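Local coordinates for protein acylneuraminate lyase (Mycoplasma synoviae, PDB 4N4P) that belongs to the dihydrodipicolinate synthetase family of TIM-barrel proteins, at residues Leu10-Phe18 with Val29-Val37; Thr240-Lys251 with His286-Leu295. All coordinates share one frame; numbering follows the deposited sequence.

From the N terminus, the chain first runs up strand 9-12 of the barrel, passes through the loop that follows it and returns along helix 26-39; contact 1 closes this first strand-loop-helix unit across an intervening 10 residues. The remaining strands and helices of the barrel follow. Only after them does contact 2 open, on helix 231-248, and close 34 intervening residues later on helix 280-294, near the C terminus. The two contacts thus lie in series, neither nested nor crossed. Their centres are 19 Å apart, and they do not touch. Contact 1 is buried, tying the end of strand 9-12 and its following loop to helix 26-39; contact 2 joins two C-terminal helices farther from the chain centre.

Contact 1. Residues Leu10-Phe18 with Val29-Val37; sequences LFPAMVTPF and VKEVVNFLV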
loop_
_atom_site.group_PDB
_atom_site.type_symbol
_atom_site.label_atom_id
_atom_site.label_comp_id
_atom_site.label_asym_id
_atom_site.label_seq_id
_atom_site.Cartn_x
_atom_site.Cartn_y
_atom_site.Cartn_z
ATOM N N LEU A 10 -22.648 23.952 -3.776
ATOM C CA LEU A 10 -22.718 22.748 -2.953
ATOM C C LEU A 10 -23.813 21.788 -3.388
ATOM O O LEU A 10 -24.983 22.175 -3.522
ATOM C CB LEU A 10 -22.946 23.104 -1.491
ATOM C CG LEU A 10 -21.851 23.927 -0.835
ATOM C CD1 LEU A 10 -22.291 24.212 0.625
ATOM C CD2 LEU A 10 -20.506 23.169 -0.865
ATOM N N PHE A 11 -23.411 20.529 -3.555
ATOM C CA PHE A 11 -24.303 19.418 -3.907
ATOM C C PHE A 11 -24.177 18.318 -2.840
ATOM O O PHE A 11 -23.330 17.441 -2.982
ATOM C CB PHE A 11 -23.872 18.821 -5.241
ATOM C CG PHE A 11 -24.190 19.685 -6.436
ATOM C CD1 PHE A 11 -23.594 20.928 -6.594
ATOM C CD2 PHE A 11 -25.096 19.250 -7.383
ATOM C CE1 PHE A 11 -23.897 21.738 -7.693
ATOM C CE2 PHE A 11 -25.398 20.033 -8.516
ATOM C CZ PHE A 11 -24.828 21.278 -8.652
ATOM N N PRO A 12 -25.033 18.331 -1.808
ATOM C CA PRO A 12 -25.045 17.198 -0.881
ATOM C C PRO A 12 -25.295 15.893 -1.637
ATOM O O PRO A 12 -26.126 15.830 -2.580
ATOM C CB PRO A 12 -26.247 17.494 0.041
ATOM C CG PRO A 12 -27.102 18.497 -0.765
ATOM C CD PRO A 12 -26.089 19.316 -1.488
ATOM N N ALA A 13 -24.561 14.865 -1.243
ATOM C CA ALA A 13 -24.831 13.508 -1.702
ATOM C C ALA A 13 -25.962 12.964 -0.833
ATOM O O ALA A 13 -25.753 12.508 0.302
ATOM C CB ALA A 13 -23.582 12.645 -1.598
ATOM N N MET A 14 -27.167 13.071 -1.360
ATOM C CA MET A 14 -28.386 12.881 -0.578
ATOM C C MET A 14 -28.490 11.490 0.016
ATOM O O MET A 14 -28.241 10.528 -0.667
ATOM C CB MET A 14 -29.609 13.096 -1.471
ATOM C CG MET A 14 -30.880 13.330 -0.648
ATOM S SD MET A 14 -32.311 13.417 -1.716
ATOM C CE MET A 14 -32.656 11.696 -2.004
ATOM N N VAL A 15 -28.869 11.422 1.289
ATOM C CA VAL A 15 -29.212 10.153 1.929
ATOM C C VAL A 15 -30.553 9.657 1.375
ATOM O O VAL A 15 -31.404 10.458 0.978
ATOM C CB VAL A 15 -29.255 10.287 3.472
ATOM C CG1 VAL A 15 -27.858 10.638 3.985
ATOM C CG2 VAL A 15 -30.288 11.356 3.928
ATOM N N THR A 16 -30.735 8.345 1.368
ATOM C CA THR A 16 -32.016 7.747 0.961
ATOM C C THR A 16 -32.822 7.255 2.185
ATOM O O THR A 16 -32.414 6.311 2.837
ATOM C CB THR A 16 -31.805 6.595 -0.079
ATOM O OG1 THR A 16 -31.006 7.072 -1.173
ATOM C CG2 THR A 16 -33.163 6.116 -0.628
ATOM N N PRO A 17 -33.967 7.900 2.502
ATOM C CA PRO A 17 -34.717 7.454 3.674
ATOM C C PRO A 17 -35.290 6.046 3.572
ATOM O O PRO A 17 -35.930 5.694 2.580
ATOM C CB PRO A 17 -35.842 8.492 3.776
ATOM C CG PRO A 17 -35.195 9.718 3.227
ATOM C CD PRO A 17 -34.520 9.164 1.991
ATOM N N PHE A 18 -35.035 5.237 4.594
ATOM C CA PHE A 18 -35.710 3.949 4.705
ATOM C C PHE A 18 -36.405 3.883 6.043
ATOM O O PHE A 18 -35.970 4.509 7.000
ATOM C CB PHE A 18 -34.718 2.783 4.644
ATOM C CG PHE A 18 -33.846 2.770 3.417
ATOM C CD1 PHE A 18 -34.375 2.491 2.159
ATOM C CD2 PHE A 18 -32.479 3.003 3.534
ATOM C CE1 PHE A 18 -33.550 2.464 1.035
ATOM C CE2 PHE A 18 -31.651 2.967 2.430
ATOM C CZ PHE A 18 -32.186 2.714 1.170
ATOM N N VAL A 29 -38.256 10.860 1.263
ATOM C CA VAL A 29 -37.435 11.390 0.158
ATOM C C VAL A 29 -37.822 12.853 -0.093
ATOM O O VAL A 29 -36.965 13.741 -0.190
ATOM C CB VAL A 29 -37.579 10.542 -1.129
ATOM C CG1 VAL A 29 -36.876 11.229 -2.306
ATOM C CG2 VAL A 29 -37.035 9.131 -0.905
ATOM N N LYS A 30 -39.128 13.130 -0.132
ATOM C CA LYS A 30 -39.570 14.494 -0.385
ATOM C C LYS A 30 -39.175 15.446 0.742
ATOM O O LYS A 30 -38.755 16.581 0.478
ATOM C CB LYS A 30 -41.081 14.566 -0.652
ATOM C CG LYS A 30 -41.629 13.506 -1.633
ATOM C CD LYS A 30 -41.652 14.035 -3.064
ATOM C CE LYS A 30 -42.442 13.170 -4.010
ATOM N NZ LYS A 30 -43.713 13.785 -4.550
ATOM N N GLU A 31 -39.274 14.992 1.993
ATOM C CA GLU A 31 -38.893 15.860 3.117
ATOM C C GLU A 31 -37.390 16.152 3.110
ATOM O O GLU A 31 -36.982 17.256 3.422
ATOM C CB GLU A 31 -39.270 15.250 4.467
ATOM C CG GLU A 31 -40.781 15.147 4.712
ATOM C CD GLU A 31 -41.102 14.828 6.163
ATOM O OE1 GLU A 31 -40.327 15.219 7.078
ATOM O OE2 GLU A 31 -42.154 14.188 6.392
ATOM N N VAL A 32 -36.575 15.156 2.792
ATOM C CA VAL A 32 -35.129 15.394 2.716
ATOM C C VAL A 32 -34.821 16.415 1.618
ATOM O O VAL A 32 -34.004 17.296 1.812
ATOM C CB VAL A 32 -34.354 14.088 2.483
ATOM C CG1 VAL A 32 -32.921 14.351 1.991
ATOM C CG2 VAL A 32 -34.369 13.253 3.782
ATOM N N VAL A 33 -35.450 16.267 0.452
ATOM C CA VAL A 33 -35.231 17.236 -0.644
ATOM C C VAL A 33 -35.585 18.653 -0.184
ATOM O O VAL A 33 -34.785 19.589 -0.340
ATOM C CB VAL A 33 -35.977 16.834 -1.956
ATOM C CG1 VAL A 33 -35.884 17.969 -3.043
ATOM C CG2 VAL A 33 -35.414 15.537 -2.520
ATOM N N ASN A 34 -36.772 18.835 0.413
ATOM C CA ASN A 34 -37.141 20.159 0.906
ATOM C C ASN A 34 -36.161 20.707 1.931
ATOM O O ASN A 34 -35.864 21.894 1.925
ATOM C CB ASN A 34 -38.561 20.169 1.497
ATOM C CG ASN A 34 -39.655 19.900 0.459
ATOM O OD1 ASN A 34 -39.464 20.008 -0.757
ATOM N ND2 ASN A 34 -40.846 19.569 0.965
ATOM N N PHE A 35 -35.683 19.855 2.840
ATOM C CA PHE A 35 -34.718 20.272 3.850
ATOM C C PHE A 35 -33.440 20.797 3.163
ATOM O O PHE A 35 -32.929 21.880 3.498
ATOM C CB PHE A 35 -34.405 19.080 4.777
ATOM C CG PHE A 35 -33.343 19.358 5.805
ATOM C CD1 PHE A 35 -33.601 20.181 6.892
ATOM C CD2 PHE A 35 -32.079 18.750 5.690
ATOM C CE1 PHE A 35 -32.614 20.410 7.865
ATOM C CE2 PHE A 35 -31.104 18.968 6.638
ATOM C CZ PHE A 35 -31.369 19.795 7.733
ATOM N N LEU A 36 -32.973 20.065 2.162
ATOM C CA LEU A 36 -31.742 20.447 1.451
ATOM C C LEU A 36 -31.918 21.767 0.698
ATOM O O LEU A 36 -31.070 22.667 0.764
ATOM C CB LEU A 36 -31.307 19.336 0.492
ATOM C CG LEU A 36 -30.939 18.018 1.199
ATOM C CD1 LEU A 36 -30.515 16.944 0.192
ATOM C CD2 LEU A 36 -29.816 18.311 2.214
ATOM N N VAL A 37 -33.033 21.886 -0.013
ATOM C CA VAL A 37 -33.312 23.098 -0.779
ATOM C C VAL A 37 -33.594 24.279 0.144
ATOM O O VAL A 37 -33.040 25.352 -0.044
ATOM C CB VAL A 37 -34.511 22.884 -1.740
ATOM C CG1 VAL A 37 -34.909 24.209 -2.467
ATOM C CG2 VAL A 37 -34.190 21.754 -2.766
#
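Met14, Pro12 and Pro17 of Leu10-Phe18 lie against Val29, Val32, Val33 and Leu36 on one side of helix 26-39, where the end of the first strand and the loop after it pack on the first helix of a TIM barrel. Met14 carries the middle. Its CG stands anti to the backbone N (chi1 -163°) and points the chain at the helix, where it crosses Val32 and Leu36 at a slant; CG lies 3.5 Å from Val32 CG1, tighter than usual for two carbons, and 3.7 Å from Leu36 CD1. The chain then bends at chi3 (81°), carrying SD to 3.8 Å from Val33 CG2 and turning the terminal CE toward Val29 CG1. Toward the strand end, Pro12 and Leu36 slide past each other in opposite directions, the ring's CG meeting both leucine methyls, CD1 at 3.9 Å and CD2 at 4.0 Å. At the other end, the Pro17 ring lies roughly at right angles to the Val29 side chain and obliquely to that of Val32. The two branches of Val32 are thereby divided between two partners: CG1 faces Met14, while CG2 faces Pro17. Val69 of helix 59-73 extends this apolar layer over Met14 and Val29, and Asn213 of helix 212-227 touches Pro12 and Leu36. Val15 adds a looser contact to Val32, and its carbonyl O is buried without a polar partner in the model. At the start of 29-37, Pro17 CD rests 3.8 Å from Val29 CG2, while Pro17 CG lies 3.7 Å from Val32 CG2.

Contact 2. Residues Thr240-Lys251 with His286-Leu295; sequences TYNDYVLDLISK and HAEFITDKYL
Tyr294 CG and Asp247 CG both stand anti to their own carbonyl carbons (chi1 -62° and -86°), which brings the phenol and the carboxylate together between the helices. Tyr294 OH donates to Asp247 OD2 over 2.6 Å, reaching it from above the carboxylate plane. The extended Lys293 chain brings NZ to the same oxygen, nearly in line with its C-O bond, in a 2.9 Å salt bridge; two donors thus grip OD2. Tyr244 CB sits over the centre of one face of the Tyr294 ring, 3.5 Å from its centroid, and Lys293 CG covers the opposite face. The Tyr244 ring turns its edge to Tyr294 in a T-shaped pair, planes 62° apart. These are antiparallel helices, 231-248 and 280-294, packed knobs-into-holes: Asp247 fits among Phe289, Ile290, Lys293 and Tyr294, and Tyr294 among Thr240, Asp243, Tyr244 and Asp247. Asp243 is salt-bridged to Arg178 of the second subunit, while Tyr244 OH bonds to Thr211 O. At the C-terminal end of helix 231-248, His286 NE2 donates to Leu248 O over 2.9 Å, with the oxygen close to the imidazole plane. One imidazole face carries Lys251, whose CB lies 4.0 Å from the ring centroid and whose NZ pairs with Glu282.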
loop_
_atom_site.group_PDB
_atom_site.type_symbol
_atom_site.label_atom_id
_atom_site.label_comp_id
_atom_site.label_asym_id
_atom_site.label_seq_id
_atom_site.Cartn_x
_atom_site.Cartn_y
_atom_site.Cartn_z
ATOM N N THR A 240 -12.310 24.151 11.578
ATOM C CA THR A 240 -13.607 23.879 12.188
ATOM C C THR A 240 -14.389 22.826 11.411
ATOM O O THR A 240 -14.893 21.876 11.996
ATOM C CB THR A 240 -14.438 25.157 12.337
ATOM O OG1 THR A 240 -13.707 26.044 13.192
ATOM C CG2 THR A 240 -15.806 24.844 12.997
ATOM N N TYR A 241 -14.485 23.004 10.094
ATOM C CA TYR A 241 -15.204 22.049 9.249
ATOM C C TYR A 241 -14.623 20.643 9.370
ATOM O O TYR A 241 -15.336 19.647 9.447
ATOM C CB TYR A 241 -15.206 22.512 7.775
ATOM C CG TYR A 241 -16.335 21.873 7.009
ATOM C CD1 TYR A 241 -17.634 22.402 7.077
ATOM C CD2 TYR A 241 -16.125 20.683 6.298
ATOM C CE1 TYR A 241 -18.688 21.785 6.423
ATOM C CE2 TYR A 241 -17.180 20.046 5.634
ATOM C CZ TYR A 241 -18.461 20.619 5.704
ATOM O OH TYR A 241 -19.508 20.027 5.063
ATOM N N ASN A 242 -13.312 20.545 9.383
ATOM C CA ASN A 242 -12.720 19.200 9.417
ATOM C C ASN A 242 -12.830 18.589 10.798
ATOM O O ASN A 242 -12.940 17.386 10.916
ATOM C CB ASN A 242 -11.281 19.243 8.913
ATOM C CG ASN A 242 -11.230 19.448 7.375
ATOM O OD1 ASN A 242 -12.277 19.592 6.738
ATOM N ND2 ASN A 242 -10.031 19.439 6.796
ATOM N N ASP A 243 -12.867 19.439 11.827
ATOM C CA ASP A 243 -13.200 18.967 13.181
ATOM C C ASP A 243 -14.586 18.333 13.117
ATOM O O ASP A 243 -14.811 17.233 13.640
ATOM C CB ASP A 243 -13.226 20.122 14.194
ATOM C CG ASP A 243 -11.849 20.580 14.626
ATOM O OD1 ASP A 243 -10.830 19.937 14.313
ATOM O OD2 ASP A 243 -11.806 21.606 15.305
ATOM N N TYR A 244 -15.499 19.041 12.465
ATOM C CA TYR A 244 -16.889 18.590 12.300
ATOM C C TYR A 244 -16.955 17.257 11.582
ATOM O O TYR A 244 -17.638 16.343 12.033
ATOM C CB TYR A 244 -17.715 19.652 11.561
ATOM C CG TYR A 244 -18.838 19.125 10.684
ATOM C CD1 TYR A 244 -19.994 18.544 11.244
ATOM C CD2 TYR A 244 -18.753 19.231 9.271
ATOM C CE1 TYR A 244 -21.038 18.059 10.415
ATOM C CE2 TYR A 244 -19.786 18.784 8.444
ATOM C CZ TYR A 244 -20.919 18.186 9.015
ATOM O OH TYR A 244 -21.935 17.729 8.201
ATOM N N VAL A 245 -16.244 17.141 10.461
ATOM C CA VAL A 245 -16.288 15.888 9.704
ATOM C C VAL A 245 -15.816 14.712 10.556
ATOM O O VAL A 245 -16.494 13.689 10.622
ATOM C CB VAL A 245 -15.486 15.963 8.392
ATOM C CG1 VAL A 245 -15.591 14.626 7.642
ATOM C CG2 VAL A 245 -16.021 17.133 7.491
ATOM N N LEU A 246 -14.667 14.858 11.222
ATOM C CA LEU A 246 -14.143 13.789 12.069
ATOM C C LEU A 246 -15.100 13.448 13.244
ATOM O O LEU A 246 -15.302 12.257 13.585
ATOM C CB LEU A 246 -12.748 14.171 12.594
ATOM C CG LEU A 246 -11.703 14.171 11.469
ATOM C CD1 LEU A 246 -10.305 14.521 11.979
ATOM C CD2 LEU A 246 -11.699 12.827 10.746
ATOM N N ASP A 247 -15.700 14.480 13.831
ATOM C CA ASP A 247 -16.666 14.261 14.924
ATOM C C ASP A 247 -17.884 13.532 14.370
ATOM O O ASP A 247 -18.391 12.578 14.986
ATOM C CB ASP A 247 -17.073 15.596 15.603
ATOM C CG ASP A 247 -16.118 16.019 16.705
ATOM O OD1 ASP A 247 -15.318 15.202 17.186
ATOM O OD2 ASP A 247 -16.218 17.171 17.148
ATOM N N LEU A 248 -18.360 13.975 13.208
ATOM C CA LEU A 248 -19.550 13.369 12.580
ATOM C C LEU A 248 -19.379 11.870 12.358
ATOM O O LEU A 248 -20.277 11.075 12.680
ATOM C CB LEU A 248 -19.834 14.056 11.235
ATOM C CG LEU A 248 -21.019 13.521 10.427
ATOM C CD1 LEU A 248 -22.341 13.781 11.173
ATOM C CD2 LEU A 248 -21.031 14.170 9.038
ATOM N N ILE A 249 -18.216 11.490 11.823
ATOM C CA ILE A 249 -17.985 10.094 11.447
ATOM C C ILE A 249 -17.428 9.277 12.595
ATOM O O ILE A 249 -16.998 8.125 12.395
ATOM C CB ILE A 249 -17.102 9.948 10.174
ATOM C CG1 ILE A 249 -15.692 10.511 10.435
ATOM C CG2 ILE A 249 -17.796 10.632 8.975
ATOM C CD1 ILE A 249 -14.717 10.369 9.260
ATOM N N SER A 250 -17.445 9.818 13.807
ATOM C CA SER A 250 -17.096 8.963 14.943
ATOM C C SER A 250 -18.204 7.925 15.177
ATOM O O SER A 250 -18.014 6.951 15.905
ATOM C CB SER A 250 -16.770 9.778 16.197
ATOM O OG SER A 250 -17.910 10.489 16.613
ATOM N N LYS A 251 -19.363 8.132 14.556
ATOM C CA LYS A 251 -20.366 7.072 14.433
ATOM C C LYS A 251 -20.649 6.961 12.935
ATOM O O LYS A 251 -20.194 7.806 12.168
ATOM C CB LYS A 251 -21.623 7.387 15.232
ATOM C CG LYS A 251 -21.358 7.367 16.777
ATOM C CD LYS A 251 -22.623 7.421 17.571
ATOM C CE LYS A 251 -22.359 7.720 19.053
ATOM N NZ LYS A 251 -21.333 6.835 19.689
ATOM N N HIS A 286 -25.533 11.751 19.765
ATOM C CA HIS A 286 -24.563 12.063 18.733
ATOM C C HIS A 286 -25.082 13.188 17.833
ATOM O O HIS A 286 -24.368 14.156 17.583
ATOM C CB HIS A 286 -24.240 10.827 17.912
ATOM C CG HIS A 286 -23.191 11.063 16.875
ATOM N ND1 HIS A 286 -21.922 11.491 17.189
ATOM C CD2 HIS A 286 -23.225 10.938 15.526
ATOM C CE1 HIS A 286 -21.209 11.612 16.081
ATOM N NE2 HIS A 286 -21.972 11.271 15.060
ATOM N N ALA A 287 -26.332 13.084 17.382
ATOM C CA ALA A 287 -26.917 14.139 16.544
ATOM C C ALA A 287 -26.969 15.480 17.244
ATOM O O ALA A 287 -26.635 16.497 16.647
ATOM C CB ALA A 287 -28.292 13.739 16.026
ATOM N N GLU A 288 -27.353 15.488 18.523
ATOM C CA GLU A 288 -27.369 16.728 19.304
ATOM C C GLU A 288 -25.986 17.292 19.486
ATOM O O GLU A 288 -25.803 18.473 19.327
ATOM C CB GLU A 288 -27.943 16.506 20.698
ATOM C CG GLU A 288 -29.394 16.126 20.706
ATOM C CD GLU A 288 -29.856 15.883 22.140
ATOM O OE1 GLU A 288 -29.539 14.823 22.700
ATOM O OE2 GLU A 288 -30.506 16.765 22.703
ATOM N N PHE A 289 -25.027 16.439 19.834
ATOM C CA PHE A 289 -23.611 16.849 19.974
ATOM C C PHE A 289 -23.117 17.571 18.717
ATOM O O PHE A 289 -22.597 18.697 18.794
ATOM C CB PHE A 289 -22.724 15.626 20.302
ATOM C CG PHE A 289 -21.242 15.824 20.037
ATOM C CD1 PHE A 289 -20.495 16.750 20.756
ATOM C CD2 PHE A 289 -20.592 15.039 19.074
ATOM C CE1 PHE A 289 -19.133 16.950 20.483
ATOM C CE2 PHE A 289 -19.225 15.201 18.806
ATOM C CZ PHE A 289 -18.488 16.166 19.518
ATOM N N ILE A 290 -23.279 16.931 17.562
ATOM C CA ILE A 290 -22.874 17.586 16.285
ATOM C C ILE A 290 -23.614 18.906 16.045
ATOM O O ILE A 290 -22.996 19.922 15.677
ATOM C CB ILE A 290 -23.068 16.656 15.088
ATOM C CG1 ILE A 290 -22.230 15.361 15.246
ATOM C CG2 ILE A 290 -22.774 17.417 13.698
ATOM C CD1 ILE A 290 -20.690 15.562 15.270
ATOM N N THR A 291 -24.935 18.862 16.175
ATOM C CA THR A 291 -25.799 20.029 15.951
ATOM C C THR A 291 -25.413 21.223 16.828
ATOM O O THR A 291 -25.244 22.348 16.323
ATOM C CB THR A 291 -27.303 19.657 16.149
ATOM O OG1 THR A 291 -27.687 18.705 15.157
ATOM C CG2 THR A 291 -28.202 20.866 16.027
ATOM N N ASP A 292 -25.292 20.989 18.131
ATOM C CA ASP A 292 -24.988 22.065 19.065
ATOM C C ASP A 292 -23.574 22.595 18.868
ATOM O O ASP A 292 -23.342 23.800 19.013
ATOM C CB ASP A 292 -25.161 21.615 20.531
ATOM C CG ASP A 292 -26.585 21.199 20.850
ATOM O OD1 ASP A 292 -27.501 21.622 20.099
ATOM O OD2 ASP A 292 -26.778 20.422 21.829
ATOM N N LYS A 293 -22.628 21.713 18.560
ATOM C CA LYS A 293 -21.230 22.146 18.391
ATOM C C LYS A 293 -21.004 22.913 17.091
ATOM O O LYS A 293 -20.275 23.936 17.069
ATOM C CB LYS A 293 -20.245 20.960 18.493
ATOM C CG LYS A 293 -18.750 21.380 18.436
ATOM C CD LYS A 293 -17.834 20.212 18.847
ATOM C CE LYS A 293 -16.356 20.593 18.800
ATOM N NZ LYS A 293 -15.571 19.318 19.039
ATOM N N TYR A 294 -21.604 22.422 16.009
ATOM C CA TYR A 294 -21.248 22.930 14.662
ATOM C C TYR A 294 -22.350 23.623 13.894
ATOM O O TYR A 294 -22.051 24.454 13.028
ATOM C CB TYR A 294 -20.715 21.782 13.802
ATOM C CG TYR A 294 -19.461 21.159 14.344
ATOM C CD1 TYR A 294 -18.239 21.865 14.320
ATOM C CD2 TYR A 294 -19.494 19.879 14.900
ATOM C CE1 TYR A 294 -17.089 21.300 14.819
ATOM C CE2 TYR A 294 -18.338 19.283 15.406
ATOM C CZ TYR A 294 -17.138 20.009 15.354
ATOM O OH TYR A 294 -15.990 19.453 15.854
ATOM N N LEU A 295 -23.609 23.275 14.178
ATOM C CA LEU A 295 -24.706 23.559 13.228
ATOM C C LEU A 295 -25.734 24.595 13.656
ATOM O O LEU A 295 -26.763 24.768 12.985
ATOM C CB LEU A 295 -25.434 22.265 12.825
ATOM C CG LEU A 295 -24.598 21.064 12.401
ATOM C CD1 LEU A 295 -25.488 19.890 11.949
ATOM C CD2 LEU A 295 -23.594 21.472 11.269
HETATM O O HOH W 1 -14.116 22.205 16.697
#